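Local coordinates for ribosome maturation protein SDO1 homolog (Methanothermobacter thermautotrophicus, PDB 2WBM), which probably binds the ribosome and takes part in its maturation, as an archaeal homologue of the Shwachman-Bodian-Diamond syndrome protein, at residues I29-E33 / P98-R102; L64-V69 / P93-T97; M116-R121 / V157-V163. All coordinates share one frame; numbering follows the deposited sequence. Where two conformers were deposited one is given.

Contact 1 (I29-E33 / P98-R102); sequences IARLE and PVILR
Ala30 and Leu32 of strand 29-33 face Ile100 of helix 98-102, which crosses the strand almost perpendicularly, at 92° between the two chain directions, with the axes 7.2 Å apart at their closest. The backbones come nearest at Leu32 and Ile100, whose CA atoms lie 5.3 Å apart. Ile100 meets both strand residues, CG2 mainly Ala30 and CG1 Leu32. Its first torsion (chi1 -64°) sets CG1 opposite the carbonyl carbon and thereby leaves CG2 opposite the backbone N, from where Ile100 CG2 meets the strand backbone itself, 3.4 Å from Ala30 O, and also reaches the CB of Ala30 at 3.8 Å. Ile100 CG1 lies 4.0 Å from Leu32 CB. No hydrogen bond links the two segments, and the contact rests on apolar groups.

Strand 28-34 is the middle one of three antiparallel strands, between 37-43 and 105-107, and helix 93-103 covers one face of this sheet in the SBDS N-terminal domain. On the opposite face Arg31 extends away from the helix to a salt bridge with Glu40. Leu101 starts out from the helix away from the strand, yet its chain returns far enough for CD2 to lie 3.8 Å from Ala30 CB; that methyl group of Ala30 is therefore shared by two consecutive helix residues. At the other end of the contact, the side chains of Leu32 and Val99 cross at a slant, with Leu32 CD2 and Val99 CG1 4.1 Å apart. Phe88 of helix 81-88 adjoins both of them, as well as Ile100.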
ATOM      1  N   ILE A  29      -2.675  14.774  13.413  1.00  9.42           N
ATOM      2  CA  ILE A  29      -1.793  15.829  13.843  1.00 12.99           C
ATOM      3  C   ILE A  29      -0.346  15.366  13.782  1.00 14.23           C
ATOM      4  O   ILE A  29      -0.032  14.262  14.241  1.00 13.41           O
ATOM      5  CB  ILE A  29      -2.174  16.237  15.278  1.00 15.28           C
ATOM      6  CG1 ILE A  29      -3.519  16.982  15.246  1.00 15.72           C
ATOM      7  CG2 ILE A  29      -1.056  17.090  15.920  1.00 13.19           C
ATOM      8  CD1 ILE A  29      -4.168  17.131  16.616  1.00 17.11           C
ATOM      9  N   ALA A  30       0.519  16.176  13.181  1.00 11.67           N
ATOM     10  CA  ALA A  30       1.962  15.985  13.331  1.00 12.79           C
ATOM     11  C   ALA A  30       2.434  17.022  14.340  1.00 12.38           C
ATOM     12  O   ALA A  30       2.113  18.213  14.219  1.00 15.32           O
ATOM     13  CB  ALA A  30       2.691  16.145  11.979  1.00 13.85           C
ATOM     14  N   ARG A  31       3.166  16.566  15.341  1.00 11.17           N
ATOM     15  CA  ARG A  31       3.539  17.383  16.492  1.00 13.05           C
ATOM     16  C   ARG A  31       5.054  17.380  16.668  1.00 14.67           C
ATOM     17  O   ARG A  31       5.695  16.335  16.552  1.00 14.40           O
ATOM     18  CB  ARG A  31       2.910  16.768  17.752  1.00 11.14           C
ATOM     19  CG  ARG A  31       3.346  17.422  19.049  1.00 11.71           C
ATOM     20  CD  ARG A  31       2.760  16.696  20.217  1.00 11.15           C
ATOM     21  NE  ARG A  31       1.315  16.909  20.330  1.00 12.10           N
ATOM     22  CZ  ARG A  31       0.503  16.190  21.108  1.00 13.74           C
ATOM     23  NH1 ARG A  31       0.967  15.195  21.877  1.00 13.65           N
ATOM     24  NH2 ARG A  31      -0.792  16.488  21.150  1.00 16.57           N
ATOM     25  N   LEU A  32       5.622  18.547  16.962  1.00 11.10           N
ATOM     26  CA  LEU A  32       7.008  18.635  17.350  1.00 12.84           C
ATOM     27  C   LEU A  32       7.101  19.493  18.608  1.00 13.20           C
ATOM     28  O   LEU A  32       6.527  20.590  18.643  1.00 12.73           O
ATOM     29  CB  LEU A  32       7.824  19.258  16.216  1.00 12.00           C
ATOM     30  CG  LEU A  32       9.326  19.418  16.505  1.00 13.58           C
ATOM     31  CD1 LEU A  32       9.988  18.084  16.781  1.00 17.37           C
ATOM     32  CD2 LEU A  32      10.002  20.091  15.299  1.00 16.15           C
ATOM     33  N   GLU A  33       7.812  18.998  19.619  1.00 11.59           N
ATOM     34  CA  GLU A  33       8.029  19.747  20.870  1.00 12.17           C
ATOM     35  C   GLU A  33       9.442  20.284  20.951  1.00 14.29           C
ATOM     36  O   GLU A  33      10.401  19.542  20.732  1.00 13.77           O
ATOM     37  CB  GLU A  33       7.783  18.868  22.099  1.00 14.58           C
ATOM     38  CG  GLU A  33       6.373  18.375  22.218  1.00 21.49           C
ATOM     39  CD  GLU A  33       6.053  17.813  23.591  1.00 29.11           C
ATOM     40  OE1 GLU A  33       6.916  17.869  24.499  1.00 35.24           O
ATOM     41  OE2 GLU A  33       4.926  17.310  23.756  1.00 29.90           O
ATOM     42  N   PRO A  98       7.747  20.757   7.000  1.00 12.52           N
ATOM     43  CA  PRO A  98       8.643  19.615   6.713  1.00 13.06           C
ATOM     44  C   PRO A  98       9.472  19.207   7.921  1.00 12.42           C
ATOM     45  O   PRO A  98       9.749  18.014   8.090  1.00 11.12           O
ATOM     46  CB  PRO A  98       9.565  20.148   5.615  1.00 12.96           C
ATOM     47  CG  PRO A  98       8.767  21.212   4.935  1.00 15.48           C
ATOM     48  CD  PRO A  98       7.942  21.847   6.020  1.00 12.81           C
ATOM     49  N   VAL A  99       9.851  20.174   8.760  1.00 11.76           N
ATOM     50  CA  VAL A  99      10.603  19.865   9.992  1.00 11.14           C
ATOM     51  C   VAL A  99       9.709  19.105  10.988  1.00 12.46           C
ATOM     52  O   VAL A  99      10.128  18.092  11.572  1.00 13.16           O
ATOM     53  CB  VAL A  99      11.207  21.130  10.652  1.00 10.50           C
ATOM     54  CG1 VAL A  99      12.068  20.740  11.857  1.00 14.75           C
ATOM     55  CG2 VAL A  99      12.061  21.897   9.622  1.00 10.13           C
ATOM     56  N   ILE A 100       8.475  19.565  11.147  1.00 11.98           N
ATOM     57  CA  ILE A 100       7.542  18.878  12.045  1.00 12.50           C
ATOM     58  C   ILE A 100       7.303  17.449  11.542  1.00 14.21           C
ATOM     59  O   ILE A 100       7.354  16.487  12.320  1.00 13.52           O
ATOM     60  CB  ILE A 100       6.221  19.632  12.225  1.00 13.33           C
ATOM     61  CG1 ILE A 100       6.473  20.988  12.897  1.00 14.80           C
ATOM     62  CG2 ILE A 100       5.252  18.795  13.070  1.00 13.58           C
ATOM     63  CD1 ILE A 100       5.208  21.837  13.069  1.00 18.16           C
ATOM     64  N   LEU A 101       7.072  17.302  10.239  1.00 13.39           N
ATOM     65  CA  LEU A 101       6.850  15.964   9.662  1.00 14.24           C
ATOM     66  C   LEU A 101       8.041  15.017   9.807  1.00 15.03           C
ATOM     67  O   LEU A 101       7.887  13.811  10.099  1.00 15.21           O
ATOM     68  CB  LEU A 101       6.441  16.078   8.188  1.00 14.65           C
ATOM     69  CG  LEU A 101       5.024  16.615   7.942  1.00 14.49           C
ATOM     70  CD1 LEU A 101       4.841  16.944   6.475  1.00 16.01           C
ATOM     71  CD2 LEU A 101       3.964  15.601   8.411  1.00 19.29           C
ATOM     72  N   ARG A 102       9.242  15.548   9.597  1.00 12.58           N
ATOM     73  CA  ARG A 102      10.412  14.703   9.582  1.00 13.61           C
ATOM     74  C   ARG A 102      10.985  14.421  10.963  1.00 13.36           C
ATOM     75  O   ARG A 102      11.572  13.372  11.164  1.00 12.29           O
ATOM     76  CB  ARG A 102      11.479  15.277   8.649  1.00 13.79           C
ATOM     77  CG  ARG A 102      11.093  15.130   7.185  1.00 16.64           C
ATOM     78  CD  ARG A 102      11.921  16.044   6.309  1.00 20.81           C
ATOM     79  NE  ARG A 102      11.655  15.826   4.887  1.00 23.20           N
ATOM     80  CZ  ARG A 102      11.793  16.761   3.951  1.00 18.04           C
ATOM     81  NH1 ARG A 102      12.181  17.983   4.285  1.00 13.56           N
ATOM     82  NH2 ARG A 102      11.538  16.476   2.684  1.00 14.92           N
TER

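Contact 2 (L64-V69 / P93-T97); sequences LAVQEV and PLEVT
The side-chain amide of Gln67 turns one face to Leu94, whose CD2 stands almost directly above the amide carbon, 3.8 Å from Gln67 CD, while Leu94 CD1 lies over the same face nearer to OE1. The pyrrolidine ring of Pro93 is met in two ways. Its CB-CG edge points at the backbone carbonyl of Gln67, with CG 3.7 Å from Gln67 O, and Val69 CG2 stands above the plane of the ring but off its CA-CB edge, 4.0 Å from Pro93 CB. The same methyl of Val69 goes on to touch Val96 CG1, also at 4.0 Å, and so spans the helix from Pro93 to Val96.

Leu64 meets the helix further on. Its CD1 lies 3.7 Å from Leu94 CD2, and the side chain meets Thr97 tip to tip, with Leu64 CD2 3.6 Å from OG1 and 3.7 Å from CG2 of Thr97. Turned back along the helix, opposite its own carbonyl carbon (chi1 -66°), Thr97 OG1 donates to Pro93 O over 2.7 Å. Pro93 O thus has two donors, Thr97 OG1 and Thr97 N, which arrive from opposite faces of its plane. With an alanine here instead of Thr97, Pro93 O would probably keep just the backbone donor of the pair, and a gap would be likely to open beside the methyls of Leu64.

Leu64 and Thr97 also touch Val41 of strand 37-43. Here the loop that follows helix 60-63, bent by an inverse gamma turn centred on Gln67, lies against the first turn of helix 93-103 within the SBDS N-terminal domain.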
ATOM      1  N   LEU A  64      -0.613  19.197   3.849  1.00 11.25           N
ATOM      2  CA  LEU A  64      -1.316  20.053   4.826  1.00 11.12           C
ATOM      3  C   LEU A  64      -2.803  20.191   4.558  1.00 10.96           C
ATOM      4  O   LEU A  64      -3.199  20.506   3.456  1.00 10.28           O
ATOM      5  CB  LEU A  64      -0.693  21.453   4.859  1.00 10.85           C
ATOM      6  CG  LEU A  64       0.657  21.503   5.574  1.00 11.80           C
ATOM      7  CD1 LEU A  64       1.422  22.736   5.133  1.00 12.24           C
ATOM      8  CD2 LEU A  64       0.481  21.489   7.110  1.00 12.15           C
ATOM      9  N   ALA A  65      -3.618  19.992   5.595  1.00  9.98           N
ATOM     10  CA  ALA A  65      -5.058  20.264   5.511  1.00  8.62           C
ATOM     11  C   ALA A  65      -5.346  21.787   5.424  1.00  5.67           C
ATOM     12  O   ALA A  65      -6.262  22.223   4.713  1.00  7.91           O
ATOM     13  CB  ALA A  65      -5.760  19.676   6.725  1.00  8.70           C
ATOM     14  N   VAL A  66      -4.567  22.549   6.189  1.00 11.05           N
ATOM     15  CA  VAL A  66      -4.554  24.025   6.153  1.00 10.39           C
ATOM     16  C   VAL A  66      -3.108  24.452   6.358  1.00  8.68           C
ATOM     17  O   VAL A  66      -2.345  23.771   7.052  1.00 10.40           O
ATOM     18  CB  VAL A  66      -5.455  24.682   7.265  1.00 10.30           C
ATOM     19  CG1 VAL A  66      -6.934  24.452   6.977  1.00 11.63           C
ATOM     20  CG2 VAL A  66      -5.080  24.158   8.666  1.00  9.28           C
ATOM     21  N   GLN A  67      -2.715  25.573   5.761  1.00  7.83           N
ATOM     22  CA  GLN A  67      -1.329  26.034   5.904  1.00  9.74           C
ATOM     23  C   GLN A  67      -1.183  26.900   7.148  1.00 11.35           C
ATOM     24  O   GLN A  67      -0.956  28.102   7.046  1.00 10.75           O
ATOM     25  CB  GLN A  67      -0.874  26.793   4.649  1.00 10.21           C
ATOM     26  CG  GLN A  67      -0.948  25.954   3.384  1.00  8.64           C
ATOM     27  CD  GLN A  67      -0.404  26.687   2.163  1.00 10.02           C
ATOM     28  OE1 GLN A  67       0.004  27.844   2.248  1.00 12.26           O
ATOM     29  NE2 GLN A  67      -0.432  26.022   1.013  1.00 11.14           N
ATOM     30  N   GLU A  68      -1.348  26.282   8.317  1.00 10.67           N
ATOM     31  CA  GLU A  68      -1.284  27.010   9.592  1.00 13.43           C
ATOM     32  C   GLU A  68      -0.526  26.143  10.570  1.00 14.10           C
ATOM     33  O   GLU A  68      -0.659  24.911  10.547  1.00 15.31           O
ATOM     34  CB  GLU A  68      -2.675  27.282  10.163  1.00 12.91           C
ATOM     35  CG  GLU A  68      -3.546  28.122   9.283  1.00 11.92           C
ATOM     36  CD  GLU A  68      -4.910  28.354   9.909  1.00 11.21           C
ATOM     37  OE1 GLU A  68      -5.638  27.356  10.072  1.00 13.20           O
ATOM     38  OE2 GLU A  68      -5.245  29.514  10.215  1.00  8.71           O
ATOM     39  N   VAL A  69       0.275  26.779  11.413  1.00 11.79           N
ATOM     40  CA  VAL A  69       1.006  26.057  12.452  1.00 12.07           C
ATOM     41  C   VAL A  69       0.314  26.363  13.776  1.00 12.86           C
ATOM     42  O   VAL A  69       0.120  27.531  14.160  1.00 12.51           O
ATOM     43  CB  VAL A  69       2.502  26.437  12.493  1.00 14.01           C
ATOM     44  CG1 VAL A  69       3.207  25.666  13.624  1.00 12.89           C
ATOM     45  CG2 VAL A  69       3.183  26.137  11.128  1.00 13.76           C
ATOM     46  N   PRO A  93       4.838  28.636   7.320  1.00 11.98           N
ATOM     47  CA  PRO A  93       4.270  27.291   7.577  1.00 14.51           C
ATOM     48  C   PRO A  93       4.740  26.219   6.587  1.00 14.24           C
ATOM     49  O   PRO A  93       4.812  25.047   6.953  1.00 13.67           O
ATOM     50  CB  PRO A  93       2.765  27.512   7.412  1.00 15.37           C
ATOM     51  CG  PRO A  93       2.574  28.944   7.811  1.00 13.92           C
ATOM     52  CD  PRO A  93       3.774  29.653   7.186  1.00 13.18           C
ATOM     53  N   LEU A  94       5.060  26.616   5.352  1.00 13.23           N
ATOM     54  CA  LEU A  94       5.528  25.648   4.354  1.00 13.19           C
ATOM     55  C   LEU A  94       6.989  25.251   4.601  1.00 13.18           C
ATOM     56  O   LEU A  94       7.460  24.254   4.061  1.00 12.07           O
ATOM     57  CB  LEU A  94       5.323  26.176   2.924  1.00 11.75           C
ATOM     58  CG  LEU A  94       3.844  26.418   2.549  1.00 12.40           C
ATOM     59  CD1 LEU A  94       3.679  26.973   1.142  1.00  9.43           C
ATOM     60  CD2 LEU A  94       2.990  25.146   2.728  1.00 12.15           C
ATOM     61  N   GLU A  95       7.693  26.039   5.410  1.00 12.36           N
ATOM     62  CA  GLU A  95       9.079  25.721   5.764  1.00 11.97           C
ATOM     63  C   GLU A  95       9.136  25.052   7.140  1.00 12.78           C
ATOM     64  O   GLU A  95      10.015  24.234   7.403  1.00 13.01           O
ATOM     65  CB  GLU A  95       9.975  26.964   5.704  1.00  9.28           C
ATOM     66  CG  GLU A  95      10.189  27.495   4.280  1.00 12.44           C
ATOM     67  CD  GLU A  95      10.992  28.788   4.214  1.00 20.41           C
ATOM     68  OE1 GLU A  95      11.334  29.360   5.271  1.00 23.34           O
ATOM     69  OE2 GLU A  95      11.288  29.243   3.085  1.00 23.63           O
ATOM     70  N   VAL A  96       8.191  25.388   8.007  1.00 11.67           N
ATOM     71  CA  VAL A  96       8.114  24.756   9.324  1.00 12.67           C
ATOM     72  C   VAL A  96       7.602  23.312   9.220  1.00 13.35           C
ATOM     73  O   VAL A  96       8.113  22.405   9.887  1.00 13.37           O
ATOM     74  CB  VAL A  96       7.236  25.588  10.284  1.00 11.89           C
ATOM     75  CG1 VAL A  96       6.949  24.813  11.585  1.00 12.91           C
ATOM     76  CG2 VAL A  96       7.914  26.924  10.585  1.00 11.90           C
ATOM     77  N   THR A  97       6.578  23.114   8.396  1.00 14.90           N
ATOM     78  CA  THR A  97       5.902  21.815   8.314  1.00 13.58           C
ATOM     79  C   THR A  97       6.823  20.616   7.977  1.00 12.97           C
ATOM     80  O   THR A  97       6.692  19.560   8.616  1.00 13.10           O
ATOM     81  CB  THR A  97       4.680  21.887   7.371  1.00 14.80           C
ATOM     82  OG1 THR A  97       3.700  22.756   7.946  1.00 14.55           O
ATOM     83  CG2 THR A  97       4.082  20.506   7.146  1.00 12.72           C
TER

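Contact 3 (M116-R121 / V157-V163); sequences MIEDKR and VDPFKTV
Lys120 of helix 116-121 runs across the loop 157-163, touching it with nearly every atom of its side chain. Its CB lies 3.9 Å from Val157 CG1, and its CG is met by Val163 CG2 at 4.0 Å. Lys120 CD passes Lys161 O at 3.3 Å, and CE is close to the carbonyl oxygens of both Lys161 and Pro159. A bend at the last torsion of Lys120 (chi4 73°) then brings Lys120 NZ to Pro159 O, to which it donates over 2.7 Å, tilted 27° from the carbonyl plane. A water accepts a weak bond from NZ and donates to Phe160 O at 2.7 Å, so that Phe160 O is linked to the ammonium group indirectly.

Nearer the start of the segment, Ile117 CG1 lies alongside Pro159, 3.8 Å from CD, and Met116 CE reaches the edge of the Phe160 ring. The loop holds its own shape through Asp158, whose OD2 accepts from Phe160 N, an Asx turn, and from Lys161 N as well, which makes an Asx motif. Gln166 of the following helix donates to the carbonyls of Asp158 and Lys161.

The buried ammonium group is thus met directly by one backbone carbonyl, Pro159 O, and weakly by a water, while Asp158 OD2, 6.9 Å from Lys120 NZ, already accepts two backbone N-H groups; the positive charge is probably stabilised by the Pro159 carbonyl dipole more than by direct ion pairing with Asp158.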
ATOM      1  N   MET A 116      -7.530   2.982  11.254  1.00 11.77           N
ATOM      2  CA  MET A 116      -6.295   2.883  10.475  1.00 14.71           C
ATOM      3  C   MET A 116      -5.632   1.511  10.592  1.00 15.29           C
ATOM      4  O   MET A 116      -5.170   0.957   9.581  1.00 13.33           O
ATOM      5  CB  MET A 116      -5.321   4.003  10.844  1.00 13.15           C
ATOM      6  CG  MET A 116      -5.839   5.395  10.428  1.00 16.87           C
ATOM      7  SD  MET A 116      -4.955   6.758  11.236  1.00 17.88           S
ATOM      8  CE  MET A 116      -3.495   6.920  10.201  1.00 18.93           C
ATOM      9  N   ILE A 117      -5.570   0.967  11.807  1.00 14.59           N
ATOM     10  CA  ILE A 117      -5.028  -0.384  11.984  1.00 15.49           C
ATOM     11  C   ILE A 117      -5.849  -1.391  11.179  1.00 16.52           C
ATOM     12  O   ILE A 117      -5.277  -2.208  10.457  1.00 16.61           O
ATOM     13  CB  ILE A 117      -4.952  -0.814  13.465  1.00 12.70           C
ATOM     14  CG1 ILE A 117      -3.851  -0.008  14.170  1.00 14.00           C
ATOM     15  CG2 ILE A 117      -4.651  -2.336  13.573  1.00 14.55           C
ATOM     16  CD1 ILE A 117      -3.840  -0.205  15.703  1.00 11.89           C
ATOM     17  N   GLU A 118      -7.173  -1.320  11.291  1.00 13.91           N
ATOM     18  CA  GLU A 118      -8.037  -2.279  10.612  1.00 15.75           C
ATOM     19  C   GLU A 118      -7.856  -2.187   9.094  1.00 16.62           C
ATOM     20  O   GLU A 118      -7.718  -3.213   8.421  1.00 14.99           O
ATOM     21  CB  GLU A 118      -9.503  -2.075  11.007  1.00 15.77           C
ATOM     22  CG  GLU A 118     -10.480  -3.165  10.469  1.00 23.10           C
ATOM     23  CD  GLU A 118      -9.913  -4.602  10.529  1.00 34.34           C
ATOM     24  OE1 GLU A 118      -9.488  -5.072  11.618  1.00 30.13           O
ATOM     25  OE2 GLU A 118      -9.897  -5.271   9.470  1.00 38.73           O
ATOM     26  N   ASP A 119      -7.830  -0.953   8.582  1.00 14.16           N
ATOM     27  CA  ASP A 119      -7.649  -0.697   7.158  1.00 15.26           C
ATOM     28  C   ASP A 119      -6.312  -1.262   6.670  1.00 15.78           C
ATOM     29  O   ASP A 119      -6.269  -1.971   5.646  1.00 17.09           O
ATOM     30  CB  ASP A 119      -7.735   0.802   6.863  1.00 15.20           C
ATOM     31  CG  ASP A 119      -7.524   1.123   5.378  1.00 22.54           C
ATOM     32  OD1 ASP A 119      -8.417   0.806   4.552  1.00 23.52           O
ATOM     33  OD2 ASP A 119      -6.458   1.689   5.040  1.00 24.91           O
ATOM     34  N   LYS A 120      -5.233  -0.953   7.391  1.00 14.70           N
ATOM     35  CA  LYS A 120      -3.911  -1.419   6.997  1.00 15.57           C
ATOM     36  C   LYS A 120      -3.752  -2.922   7.162  1.00 16.54           C
ATOM     37  O   LYS A 120      -3.132  -3.562   6.318  1.00 16.10           O
ATOM     38  CB  LYS A 120      -2.802  -0.638   7.703  1.00 16.49           C
ATOM     39  CG  LYS A 120      -2.761   0.808   7.197  1.00 18.66           C
ATOM     40  CD  LYS A 120      -1.528   1.537   7.594  1.00 19.44           C
ATOM     41  CE  LYS A 120      -1.460   2.910   6.911  1.00 19.10           C
ATOM     42  NZ  LYS A 120      -2.450   3.874   7.497  1.00 22.89           N
ATOM     43  N   ARG A 121      -4.337  -3.485   8.222  1.00 14.66           N
ATOM     44  CA  ARG A 121      -4.302  -4.935   8.453  0.50 14.41           C
ATOM     45  C   ARG A 121      -4.838  -5.677   7.225  1.00 14.76           C
ATOM     46  O   ARG A 121      -4.202  -6.601   6.707  1.00 14.27           O
ATOM     47  CB  ARG A 121      -5.126  -5.297   9.698  0.50 12.98           C
ATOM     48  CG  ARG A 121      -5.067  -6.763  10.111  0.50 13.74           C
ATOM     49  CD  ARG A 121      -6.003  -7.058  11.289  0.50  7.76           C
ATOM     50  NE  ARG A 121      -7.396  -7.150  10.861  0.50 14.69           N
ATOM     51  CZ  ARG A 121      -7.964  -8.251  10.380  0.50 14.32           C
ATOM     52  NH1 ARG A 121      -7.271  -9.379  10.282  0.50  6.72           N
ATOM     53  NH2 ARG A 121      -9.235  -8.228  10.009  0.50 15.97           N
ATOM     54  N   VAL A 157      -0.122  -4.630  13.771  1.00 15.54           N
ATOM     55  CA  VAL A 157      -0.122  -3.727  12.631  1.00 15.51           C
ATOM     56  C   VAL A 157      -0.081  -2.270  13.143  1.00 16.04           C
ATOM     57  O   VAL A 157      -0.796  -1.917  14.082  1.00 17.18           O
ATOM     58  CB  VAL A 157      -1.345  -3.992  11.713  1.00 16.24           C
ATOM     59  CG1 VAL A 157      -1.551  -2.878  10.685  1.00 14.38           C
ATOM     60  CG2 VAL A 157      -1.205  -5.355  11.008  1.00 16.45           C
ATOM     61  N   ASP A 158       0.788  -1.457  12.551  1.00 14.78           N
ATOM     62  CA  ASP A 158       0.880  -0.035  12.903  1.00 14.82           C
ATOM     63  C   ASP A 158      -0.220   0.744  12.198  1.00 13.81           C
ATOM     64  O   ASP A 158      -0.500   0.493  11.025  1.00 14.51           O
ATOM     65  CB  ASP A 158       2.235   0.523  12.479  1.00 15.71           C
ATOM     66  CG  ASP A 158       2.511   1.878  13.084  1.00 19.16           C
ATOM     67  OD1 ASP A 158       2.895   1.901  14.268  1.00 16.65           O
ATOM     68  OD2 ASP A 158       2.319   2.910  12.397  1.00 15.76           O
ATOM     69  N   PRO A 159      -0.830   1.731  12.889  1.00 15.23           N
ATOM     70  CA  PRO A 159      -1.846   2.557  12.232  1.00 15.31           C
ATOM     71  C   PRO A 159      -1.290   3.477  11.124  1.00 15.88           C
ATOM     72  O   PRO A 159      -2.022   3.819  10.191  1.00 16.85           O
ATOM     73  CB  PRO A 159      -2.382   3.422  13.386  1.00 15.30           C
ATOM     74  CG  PRO A 159      -1.225   3.468  14.379  1.00 16.13           C
ATOM     75  CD  PRO A 159      -0.681   2.071  14.320  1.00 14.19           C
ATOM     76  N   PHE A 160      -0.017   3.867  11.219  1.00 12.35           N
ATOM     77  CA  PHE A 160       0.492   4.977  10.405  1.00 14.27           C
ATOM     78  C   PHE A 160       1.474   4.582   9.301  1.00 13.76           C
ATOM     79  O   PHE A 160       1.397   5.107   8.182  1.00 14.61           O
ATOM     80  CB  PHE A 160       1.111   6.060  11.305  1.00 11.61           C
ATOM     81  CG  PHE A 160       1.634   7.262  10.552  1.00 11.42           C
ATOM     82  CD1 PHE A 160       0.755   8.215  10.032  1.00 13.95           C
ATOM     83  CD2 PHE A 160       3.007   7.441  10.358  1.00 11.02           C
ATOM     84  CE1 PHE A 160       1.227   9.322   9.324  1.00 13.18           C
ATOM     85  CE2 PHE A 160       3.494   8.545   9.661  1.00  8.24           C
ATOM     86  CZ  PHE A 160       2.598   9.500   9.143  1.00 11.99           C
ATOM     87  N   LYS A 161       2.417   3.698   9.624  1.00 15.94           N
ATOM     88  CA  LYS A 161       3.423   3.249   8.659  1.00 14.81           C
ATOM     89  C   LYS A 161       2.745   2.775   7.382  1.00 15.28           C
ATOM     90  O   LYS A 161       1.699   2.144   7.432  1.00 12.76           O
ATOM     91  CB  LYS A 161       4.247   2.104   9.244  1.00 16.04           C
ATOM     92  CG  LYS A 161       5.147   2.518  10.394  1.00 19.56           C
ATOM     93  CD  LYS A 161       5.994   1.352  10.851  1.00 26.22           C
ATOM     94  CE  LYS A 161       6.740   1.681  12.133  1.00 30.10           C
ATOM     95  NZ  LYS A 161       7.419   0.459  12.644  1.00 26.75           N
ATOM     96  N   THR A 162       3.336   3.089   6.235  1.00 14.34           N
ATOM     97  CA  THR A 162       2.724   2.697   4.960  1.00 14.73           C
ATOM     98  C   THR A 162       2.543   1.180   4.846  1.00 15.27           C
ATOM     99  O   THR A 162       3.318   0.391   5.411  1.00 14.57           O
ATOM    100  CB  THR A 162       3.523   3.199   3.766  1.00 15.19           C
ATOM    101  OG1 THR A 162       4.815   2.581   3.768  1.00 16.12           O
ATOM    102  CG2 THR A 162       3.679   4.738   3.813  1.00 14.29           C
ATOM    103  N   VAL A 163       1.504   0.777   4.127  1.00 16.70           N
ATOM    104  CA  VAL A 163       1.290  -0.646   3.833  1.00 17.22           C
ATOM    105  C   VAL A 163       2.549  -1.276   3.214  1.00 18.42           C
ATOM    106  O   VAL A 163       2.955  -2.362   3.626  1.00 19.26           O
ATOM    107  CB  VAL A 163       0.047  -0.856   2.934  1.00 18.39           C
ATOM    108  CG1 VAL A 163      -0.026  -2.289   2.433  1.00 15.83           C
ATOM    109  CG2 VAL A 163      -1.206  -0.514   3.707  1.00 18.29           C
TER
HETATM  110  O   HOH W   1      -0.515   6.469   6.928  1.00 17.44           O

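In the fold
Contacts 1 and 2 share helix 93-103 and belong to the SBDS N-terminal domain, with centres 10 Å apart. Contact 2 uses the first turn of the helix and contact 1 the next, and along the chain contact 2 is nested inside the loop closed by contact 1. Contact 3 follows in series, its centre about 20 Å from that of contact 1 and 25 Å from that of contact 2. It joins helix 110-131 to the loop 157-163, which falls in the domain II range, before helix 163-174. Phe160 and Met116 of contact 3 also touch helix 45-52, which Leu101 of contact 1 meets as well, so both contacts border this N-terminal-domain helix.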